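Sterol regulatory element-binding protein cleavage-activating protein (Schizosaccharomyces pombe, PDB 4YHC) escorts the transcription factor precursor Sre1 for processing at low sterol or oxygen, this chain being its WD40 domain. Local coordinates at residues Asp234-Met246 / Leu249-Ile263. The protein carries 9 engineered substitutions. Residues are numbered along the deposited sequence; the frame is centred on the assembly and turned at random. Where two conformers were deposited one is given.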
ATOM      1  N   ASP A 234       1.179  15.607   0.861  1.00 17.98           N
ATOM      2  CA  ASP A 234       2.247  15.912   1.821  1.00 22.92           C
ATOM      3  C   ASP A 234       1.681  15.795   3.311  1.00 17.48           C
ATOM      4  O   ASP A 234       1.854  16.663   4.152  1.00 19.72           O
ATOM      5  CB  ASP A 234       2.882  17.272   1.572  1.00 20.91           C
ATOM      6  CG  ASP A 234       4.353  17.285   1.846  1.00 23.78           C
ATOM      7  OD1 ASP A 234       4.893  16.293   2.367  1.00 20.78           O
ATOM      8  OD2 ASP A 234       5.005  18.269   1.436  1.00 24.22           O
ATOM      9  N   ILE A 235       1.043  14.683   3.571  1.00 16.18           N
ATOM     10  CA  ILE A 235       0.406  14.435   4.837  1.00 17.87           C
ATOM     11  C   ILE A 235       0.939  13.145   5.421  1.00 20.63           C
ATOM     12  O   ILE A 235       1.092  12.166   4.680  1.00 20.46           O
ATOM     13  CB  ILE A 235      -1.091  14.250   4.663  1.00 20.18           C
ATOM     14  CG1 ILE A 235      -1.710  15.631   4.442  1.00 26.87           C
ATOM     15  CG2 ILE A 235      -1.723  13.674   5.930  1.00 19.05           C
ATOM     16  CD1 ILE A 235      -3.122  15.539   3.993  1.00 33.12           C
ATOM     17  N   LEU A 236       1.178  13.169   6.727  1.00 16.01           N
ATOM     18  CA  LEU A 236       1.470  11.994   7.509  1.00 18.88           C
ATOM     19  C   LEU A 236       0.420  11.791   8.581  1.00 21.09           C
ATOM     20  O   LEU A 236       0.026  12.789   9.274  1.00 18.48           O
ATOM     21  CB  LEU A 236       2.816  12.183   8.187  1.00 18.18           C
ATOM     22  CG  LEU A 236       3.298  10.992   9.006  1.00 25.99           C
ATOM     23  CD1 LEU A 236       4.748  10.696   8.820  1.00 25.77           C
ATOM     24  CD2 LEU A 236       3.064  11.220  10.497  1.00 27.20           C
ATOM     25  N   PHE A 237      -0.031  10.537   8.729  1.00 16.83           N
ATOM     26  CA  PHE A 237      -1.017  10.167   9.758  1.00 19.14           C
ATOM     27  C   PHE A 237      -0.194   9.454  10.860  1.00 24.59           C
ATOM     28  O   PHE A 237       0.579   8.528  10.568  1.00 21.70           O
ATOM     29  CB  PHE A 237      -2.113   9.253   9.230  1.00 15.50           C
ATOM     30  CG  PHE A 237      -3.057   9.903   8.276  1.00 22.90           C
ATOM     31  CD1 PHE A 237      -2.726  10.057   6.940  1.00 20.72           C
ATOM     32  CD2 PHE A 237      -4.287  10.347   8.695  1.00 15.52           C
ATOM     33  CE1 PHE A 237      -3.593  10.679   6.075  1.00 16.89           C
ATOM     34  CE2 PHE A 237      -5.123  10.952   7.853  1.00 18.98           C
ATOM     35  CZ  PHE A 237      -4.805  11.091   6.537  1.00 17.81           C
ATOM     36  N   LEU A 238      -0.311   9.901  12.115  1.00 19.16           N
ATOM     37  CA  LEU A 238       0.351   9.320  13.284  1.00 16.24           C
ATOM     38  C   LEU A 238      -0.751   8.686  14.171  1.00 18.88           C
ATOM     39  O   LEU A 238      -1.555   9.376  14.698  1.00 17.52           O
ATOM     40  CB  LEU A 238       1.069  10.401  14.061  1.00 22.09           C
ATOM     41  CG  LEU A 238       2.097  10.038  15.181  1.00 35.11           C
ATOM     42  CD1 LEU A 238       1.623  10.452  16.551  1.00 38.66           C
ATOM     43  CD2 LEU A 238       2.529   8.594  15.296  1.00 32.41           C
ATOM     44  N   ALA A 239      -0.799   7.376  14.257  1.00 16.18           N
ATOM     45  CA  ALA A 239      -1.770   6.647  15.003  1.00 16.24           C
ATOM     46  C   ALA A 239      -1.217   6.410  16.406  1.00 25.41           C
ATOM     47  O   ALA A 239      -0.059   6.122  16.576  1.00 18.28           O
ATOM     48  CB  ALA A 239      -2.009   5.315  14.391  1.00 18.30           C
ATOM     49  N   ARG A 240      -2.066   6.608  17.396  1.00 22.56           N
ATOM     50  CA  ARG A 240      -1.673   6.455  18.822  1.00 20.06           C
ATOM     51  C   ARG A 240      -2.864   5.685  19.413  1.00 20.31           C
ATOM     52  O   ARG A 240      -3.460   4.825  18.687  1.00 25.74           O
ATOM     53  CB  ARG A 240      -1.363   7.823  19.488  1.00 22.54           C
ATOM     54  CG  ARG A 240      -2.350   8.941  19.201  1.00 23.70           C
ATOM     55  CD  ARG A 240      -1.911  10.309  19.798  1.00 26.57           C
ATOM     56  NE  ARG A 240      -2.826  11.341  19.342  1.00 25.43           N
ATOM     57  CZ  ARG A 240      -4.117  11.448  19.650  1.00 24.97           C
ATOM     58  NH1 ARG A 240      -4.693  10.671  20.573  1.00 26.27           N
ATOM     59  NH2 ARG A 240      -4.861  12.356  19.019  1.00 24.97           N
ATOM     60  N   ASP A 241      -3.182   5.866  20.690  1.00 28.36           N
ATOM     61  CA  ASP A 241      -4.152   4.951  21.347  1.00 27.23           C
ATOM     62  C   ASP A 241      -5.558   5.476  21.460  1.00 26.73           C
ATOM     63  O   ASP A 241      -6.453   4.702  21.669  1.00 23.76           O
ATOM     64  CB  ASP A 241      -3.587   4.482  22.702  1.00 43.15           C
ATOM     65  CG  ASP A 241      -2.782   3.137  22.570  1.00 72.46           C
ATOM     66  OD1 ASP A 241      -3.035   2.316  21.638  1.00 71.92           O
ATOM     67  OD2 ASP A 241      -1.888   2.923  23.367  1.00 70.17           O
ATOM     68  N   SER A 242      -5.777   6.788  21.383  1.00 20.88           N
ATOM     69  CA  SER A 242      -7.148   7.337  21.315  1.00 19.06           C
ATOM     70  C   SER A 242      -7.399   8.128  20.043  1.00 22.35           C
ATOM     71  O   SER A 242      -8.397   8.871  19.911  1.00 23.78           O
ATOM     72  CB  SER A 242      -7.500   8.217  22.539  1.00 26.32           C
ATOM     73  OG  SER A 242      -6.625   9.332  22.629  1.00 28.96           O
ATOM     74  N   GLY A 243      -6.549   7.923  19.047  1.00 20.98           N
ATOM     75  CA  GLY A 243      -6.799   8.537  17.734  1.00 21.01           C
ATOM     76  C   GLY A 243      -5.626   8.617  16.776  1.00 29.21           C
ATOM     77  O   GLY A 243      -4.610   7.942  16.957  1.00 16.69           O
ATOM     78  N   VAL A 244      -5.824   9.420  15.721  1.00 16.52           N
ATOM     79  CA  VAL A 244      -4.822   9.594  14.718  1.00 16.35           C
ATOM     80  C   VAL A 244      -4.680  11.074  14.436  1.00 18.76           C
ATOM     81  O   VAL A 244      -5.671  11.727  14.129  1.00 17.74           O
ATOM     82  CB  VAL A 244      -5.172   8.918  13.393  1.00 21.23           C
ATOM     83  CG1 VAL A 244      -3.989   9.078  12.427  1.00 19.28           C
ATOM     84  CG2 VAL A 244      -5.422   7.441  13.586  1.00 24.58           C
ATOM     85  N   ASP A 245      -3.438  11.567  14.501  1.00 17.33           N
ATOM     86  CA  ASP A 245      -3.128  12.961  14.139  1.00 18.90           C
ATOM     87  C   ASP A 245      -2.682  13.064  12.675  1.00 24.97           C
ATOM     88  O   ASP A 245      -1.791  12.268  12.222  1.00 18.46           O
ATOM     89  CB  ASP A 245      -2.042  13.465  15.046  1.00 17.13           C
ATOM     90  CG  ASP A 245      -2.484  13.434  16.510  1.00 20.10           C
ATOM     91  OD1 ASP A 245      -3.665  13.699  16.807  1.00 20.38           O
ATOM     92  OD2 ASP A 245      -1.671  13.121  17.344  1.00 22.39           O
ATOM     93  N   MET A 246      -3.332  14.007  11.963  1.00 19.63           N
ATOM     94  CA  MET A 246      -3.149  14.202  10.536  1.00 18.44           C
ATOM     95  C   MET A 246      -2.311  15.480  10.413  1.00 23.24           C
ATOM     96  O   MET A 246      -2.745  16.535  10.837  1.00 18.55           O
ATOM     97  CB  MET A 246      -4.460  14.289   9.802  1.00 16.34           C
ATOM     98  CG  MET A 246      -4.233  14.492   8.279  1.00 17.35           C
ATOM     99  SD  MET A 246      -5.726  14.438   7.345  1.00 21.80           S
ATOM    100  CE  MET A 246      -6.147  16.179   7.500  1.00 20.63           C
ATOM    101  N   LEU A 249       3.026  18.110   6.335  1.00 17.26           N
ATOM    102  CA  LEU A 249       4.480  18.084   6.444  1.00 21.22           C
ATOM    103  C   LEU A 249       5.132  19.287   5.714  1.00 24.37           C
ATOM    104  O   LEU A 249       6.298  19.526   5.852  1.00 22.35           O
ATOM    105  CB  LEU A 249       4.980  16.789   5.807  1.00 23.78           C
ATOM    106  CG  LEU A 249       5.206  15.456   6.484  1.00 34.57           C
ATOM    107  CD1 LEU A 249       4.916  15.407   7.954  1.00 30.04           C
ATOM    108  CD2 LEU A 249       4.629  14.304   5.712  1.00 28.64           C
ATOM    109  N   LYS A 250       4.389  19.949   4.841  1.00 24.46           N
ATOM    110  CA  LYS A 250       4.967  21.074   4.084  1.00 21.39           C
ATOM    111  C   LYS A 250       5.129  22.275   5.014  1.00 28.14           C
ATOM    112  O   LYS A 250       6.245  22.769   5.241  1.00 24.80           O
ATOM    113  CB  LYS A 250       4.089  21.410   2.916  1.00 19.03           C
ATOM    114  CG  LYS A 250       4.562  22.614   2.088  1.00 26.02           C
ATOM    115  CD  LYS A 250       3.532  22.941   1.016  1.00 29.13           C
ATOM    116  CE  LYS A 250       4.028  24.050   0.101  1.00 31.75           C
ATOM    117  NZ  LYS A 250       4.215  25.316   0.887  1.00 30.12           N
ATOM    118  N   ASN A 251       4.017  22.684   5.608  1.00 26.89           N
ATOM    119  CA  ASN A 251       4.008  23.825   6.544  1.00 33.02           C
ATOM    120  C   ASN A 251       4.108  23.422   8.036  1.00 31.10           C
ATOM    121  O   ASN A 251       3.963  24.244   8.878  1.00 27.99           O
ATOM    122  CB  ASN A 251       2.728  24.617   6.290  1.00 30.49           C
ATOM    123  CG  ASN A 251       2.595  25.036   4.840  1.00 37.23           C
ATOM    124  OD1 ASN A 251       3.515  25.626   4.307  1.00 38.06           O
ATOM    125  ND2 ASN A 251       1.480  24.694   4.180  1.00 27.74           N
ATOM    126  N   ASP A 252       4.446  22.163   8.321  0.50 31.46           N
ATOM    127  CA  ASP A 252       4.527  21.590   9.699  0.50 35.89           C
ATOM    128  C   ASP A 252       3.385  22.062  10.622  0.50 40.00           C
ATOM    129  O   ASP A 252       3.576  22.934  11.469  0.50 39.77           O
ATOM    130  CB  ASP A 252       5.901  21.825  10.362  0.50 39.82           C
ATOM    131  CG  ASP A 252       6.320  20.655  11.290  0.50 44.74           C
ATOM    132  OD1 ASP A 252       5.511  19.730  11.497  0.50 39.25           O
ATOM    133  OD2 ASP A 252       7.457  20.645  11.818  0.50 45.15           O
ATOM    134  N   GLU A 253       2.314  21.264  10.613  1.00 34.71           N
ATOM    135  CA  GLU A 253       1.088  21.789  11.176  1.00 28.60           C
ATOM    136  C   GLU A 253       0.111  20.652  11.407  1.00 29.42           C
ATOM    137  O   GLU A 253      -0.190  19.889  10.495  1.00 21.56           O
ATOM    138  CB  GLU A 253       0.476  22.817  10.231  1.00 41.41           C
ATOM    139  CG  GLU A 253      -0.647  23.629  10.845  1.00 56.92           C
ATOM    140  CD  GLU A 253      -0.352  25.114  10.837  1.00 73.28           C
ATOM    141  OE1 GLU A 253      -1.286  25.905  11.074  1.00 78.78           O
ATOM    142  OE2 GLU A 253       0.813  25.483  10.593  1.00 77.80           O
ATOM    143  N   LEU A 254      -0.380  20.540  12.635  1.00 25.63           N
ATOM    144  CA  LEU A 254      -1.375  19.573  12.942  1.00 22.13           C
ATOM    145  C   LEU A 254      -2.679  19.999  12.316  1.00 27.78           C
ATOM    146  O   LEU A 254      -3.207  21.045  12.622  1.00 27.88           O
ATOM    147  CB  LEU A 254      -1.539  19.406  14.450  1.00 29.53           C
ATOM    148  CG  LEU A 254      -2.671  18.426  14.832  1.00 33.15           C
ATOM    149  CD1 LEU A 254      -2.432  17.007  14.284  1.00 27.33           C
ATOM    150  CD2 LEU A 254      -2.867  18.363  16.336  1.00 34.34           C
ATOM    151  N   LEU A 255      -3.268  19.187  11.449  1.00 18.31           N
ATOM    152  CA  LEU A 255      -4.493  19.603  10.795  1.00 21.08           C
ATOM    153  C   LEU A 255      -5.791  19.130  11.463  1.00 28.78           C
ATOM    154  O   LEU A 255      -6.825  19.797  11.387  1.00 22.82           O
ATOM    155  CB  LEU A 255      -4.482  19.031   9.355  1.00 17.50           C
ATOM    156  CG  LEU A 255      -3.352  19.501   8.435  1.00 28.92           C
ATOM    157  CD1 LEU A 255      -3.040  18.497   7.334  1.00 30.74           C
ATOM    158  CD2 LEU A 255      -3.821  20.750   7.753  1.00 33.97           C
ATOM    159  N   HIS A 256      -5.774  17.884  11.995  1.00 26.56           N
ATOM    160  CA  HIS A 256      -6.909  17.346  12.727  1.00 21.25           C
ATOM    161  C   HIS A 256      -6.471  16.134  13.510  1.00 23.16           C
ATOM    162  O   HIS A 256      -5.520  15.468  13.094  1.00 17.06           O
ATOM    163  CB  HIS A 256      -7.958  16.914  11.758  1.00 22.10           C
ATOM    164  CG  HIS A 256      -9.248  16.510  12.370  1.00 23.16           C
ATOM    165  ND1 HIS A 256     -10.046  17.391  13.067  1.00 24.15           N
ATOM    166  CD2 HIS A 256      -9.937  15.347  12.307  1.00 19.16           C
ATOM    167  CE1 HIS A 256     -11.166  16.792  13.404  1.00 17.39           C
ATOM    168  NE2 HIS A 256     -11.117  15.542  12.957  1.00 22.99           N
ATOM    169  N   SER A 257      -7.205  15.839  14.593  1.00 18.28           N
ATOM    170  CA  SER A 257      -7.072  14.608  15.344  1.00 22.79           C
ATOM    171  C   SER A 257      -8.359  13.909  15.226  1.00 17.08           C
ATOM    172  O   SER A 257      -9.414  14.474  15.518  1.00 20.10           O
ATOM    173  CB  SER A 257      -6.741  14.871  16.807  1.00 20.20           C
ATOM    174  OG  SER A 257      -5.469  15.477  16.807  1.00 23.23           O
ATOM    175  N   PHE A 258      -8.305  12.719  14.655  1.00 16.74           N
ATOM    176  CA  PHE A 258      -9.471  11.879  14.526  1.00 17.45           C
ATOM    177  C   PHE A 258      -9.546  11.087  15.833  1.00 21.95           C
ATOM    178  O   PHE A 258      -8.534  10.792  16.391  1.00 19.58           O
ATOM    179  CB  PHE A 258      -9.332  10.887  13.333  1.00 19.31           C
ATOM    180  CG  PHE A 258      -9.339  11.561  11.961  1.00 17.38           C
ATOM    181  CD1 PHE A 258      -8.213  12.157  11.468  1.00 21.16           C
ATOM    182  CD2 PHE A 258     -10.469  11.581  11.199  1.00 18.47           C
ATOM    183  CE1 PHE A 258      -8.194  12.744  10.200  1.00 17.53           C
ATOM    184  CE2 PHE A 258     -10.458  12.136   9.927  1.00 18.27           C
ATOM    185  CZ  PHE A 258      -9.330  12.750   9.453  1.00 15.94           C
ATOM    186  N   THR A 259     -10.747  10.730  16.284  1.00 19.59           N
ATOM    187  CA  THR A 259     -10.905   9.934  17.509  1.00 21.71           C
ATOM    188  C   THR A 259     -11.115   8.484  17.144  1.00 21.87           C
ATOM    189  O   THR A 259     -12.009   8.187  16.366  1.00 24.12           O
ATOM    190  CB  THR A 259     -12.131  10.425  18.333  1.00 24.44           C
ATOM    191  OG1 THR A 259     -11.960  11.811  18.603  1.00 31.87           O
ATOM    192  CG2 THR A 259     -12.189   9.709  19.684  1.00 29.60           C
ATOM    193  N   LEU A 260     -10.225   7.617  17.641  1.00 22.40           N
ATOM    194  CA  LEU A 260     -10.242   6.183  17.352  1.00 22.16           C
ATOM    195  C   LEU A 260     -10.022   5.381  18.617  1.00 19.19           C
ATOM    196  O   LEU A 260      -9.463   5.870  19.589  1.00 21.89           O
ATOM    197  CB  LEU A 260      -9.136   5.776  16.326  1.00 16.28           C
ATOM    198  CG  LEU A 260      -9.436   6.341  14.926  1.00 24.96           C
ATOM    199  CD1 LEU A 260      -8.223   6.058  14.045  1.00 32.31           C
ATOM    200  CD2 LEU A 260     -10.705   5.780  14.271  1.00 25.74           C
ATOM    201  N   PRO A 261     -10.368   4.124  18.573  1.00 25.41           N
ATOM    202  CA  PRO A 261      -9.960   3.231  19.661  1.00 18.36           C
ATOM    203  C   PRO A 261      -8.525   2.833  19.491  1.00 18.24           C
ATOM    204  O   PRO A 261      -7.868   3.242  18.489  1.00 23.01           O
ATOM    205  CB  PRO A 261     -10.906   2.046  19.508  1.00 18.96           C
ATOM    206  CG  PRO A 261     -11.277   2.026  18.099  1.00 21.04           C
ATOM    207  CD  PRO A 261     -11.263   3.450  17.593  1.00 20.19           C
ATOM    208  N   PRO A 262      -8.002   2.088  20.474  1.00 18.67           N
ATOM    209  CA  PRO A 262      -6.646   1.725  20.492  1.00 18.67           C
ATOM    210  C   PRO A 262      -6.319   0.880  19.277  1.00 24.56           C
ATOM    211  O   PRO A 262      -7.082   0.005  18.929  1.00 23.46           O
ATOM    212  CB  PRO A 262      -6.528   0.873  21.755  1.00 17.87           C
ATOM    213  CG  PRO A 262      -7.648   1.336  22.637  1.00 23.27           C
ATOM    214  CD  PRO A 262      -8.729   1.665  21.725  1.00 18.64           C
ATOM    215  N   ILE A 263      -5.169   1.135  18.688  1.00 21.16           N
ATOM    216  CA  ILE A 263      -4.788   0.564  17.373  1.00 20.55           C
ATOM    217  C   ILE A 263      -3.616  -0.345  17.609  1.00 23.99           C
ATOM    218  O   ILE A 263      -2.687  -0.029  18.335  1.00 27.44           O
ATOM    219  CB  ILE A 263      -4.455   1.710  16.394  1.00 24.67           C
ATOM    220  CG1 ILE A 263      -5.751   2.358  15.953  1.00 21.64           C
ATOM    221  CG2 ILE A 263      -3.627   1.255  15.159  1.00 18.32           C
ATOM    222  CD1 ILE A 263      -5.537   3.703  15.311  1.00 23.40           C
TER
HETATM  223  O   HOH W   1      -6.083   5.298  18.234  1.00 27.70           O
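D245 and S257 meet on one face of the antiparallel pair formed by strands 243-248 and 253-259, where the short S257 hydroxyl donates to D245 OD1 (OG to OD1, 2.5 Å). R240 grips the same carboxylate side-on: R240 NE lies 2.9 Å from D245 OD2, while R240 NH2 makes a salt bridge with D245 OD1 from the opposite face of the carboxylate plane to S257. With CG set between its backbone N and carbonyl carbon (chi1 45°), R240 is then extended as far as NE, and D245 OD2 falls 1° from the guanidinium plane. E222 pairs with R240 NH1, and N216 bonds both D245 OD2 and S257 OG. A leucine in place of D245 would probably cost R240 its two-pronged mate, leaving it E222, and S257 OG its acceptor, leaving it N216.

The face carrying V244, M246 and F258 is largely apolar and tightly packed. H256 covers one face of the F258 ring; M246 lays its sulfur at the edge, and its bent end brings CE to 3.8 Å from L255 CB. F237 meets F258 from the inner strand. G243 suits the bend because a CB would clash with F258 O. Toward solvent the contact thins: T259 is exposed, and L254 brings only CD1 against D245 CB. At M246, L255 and H256 form a classic beta bulge. Such pairing of the two outer strands of a four-stranded antiparallel sheet is typical of a WD40 propeller blade.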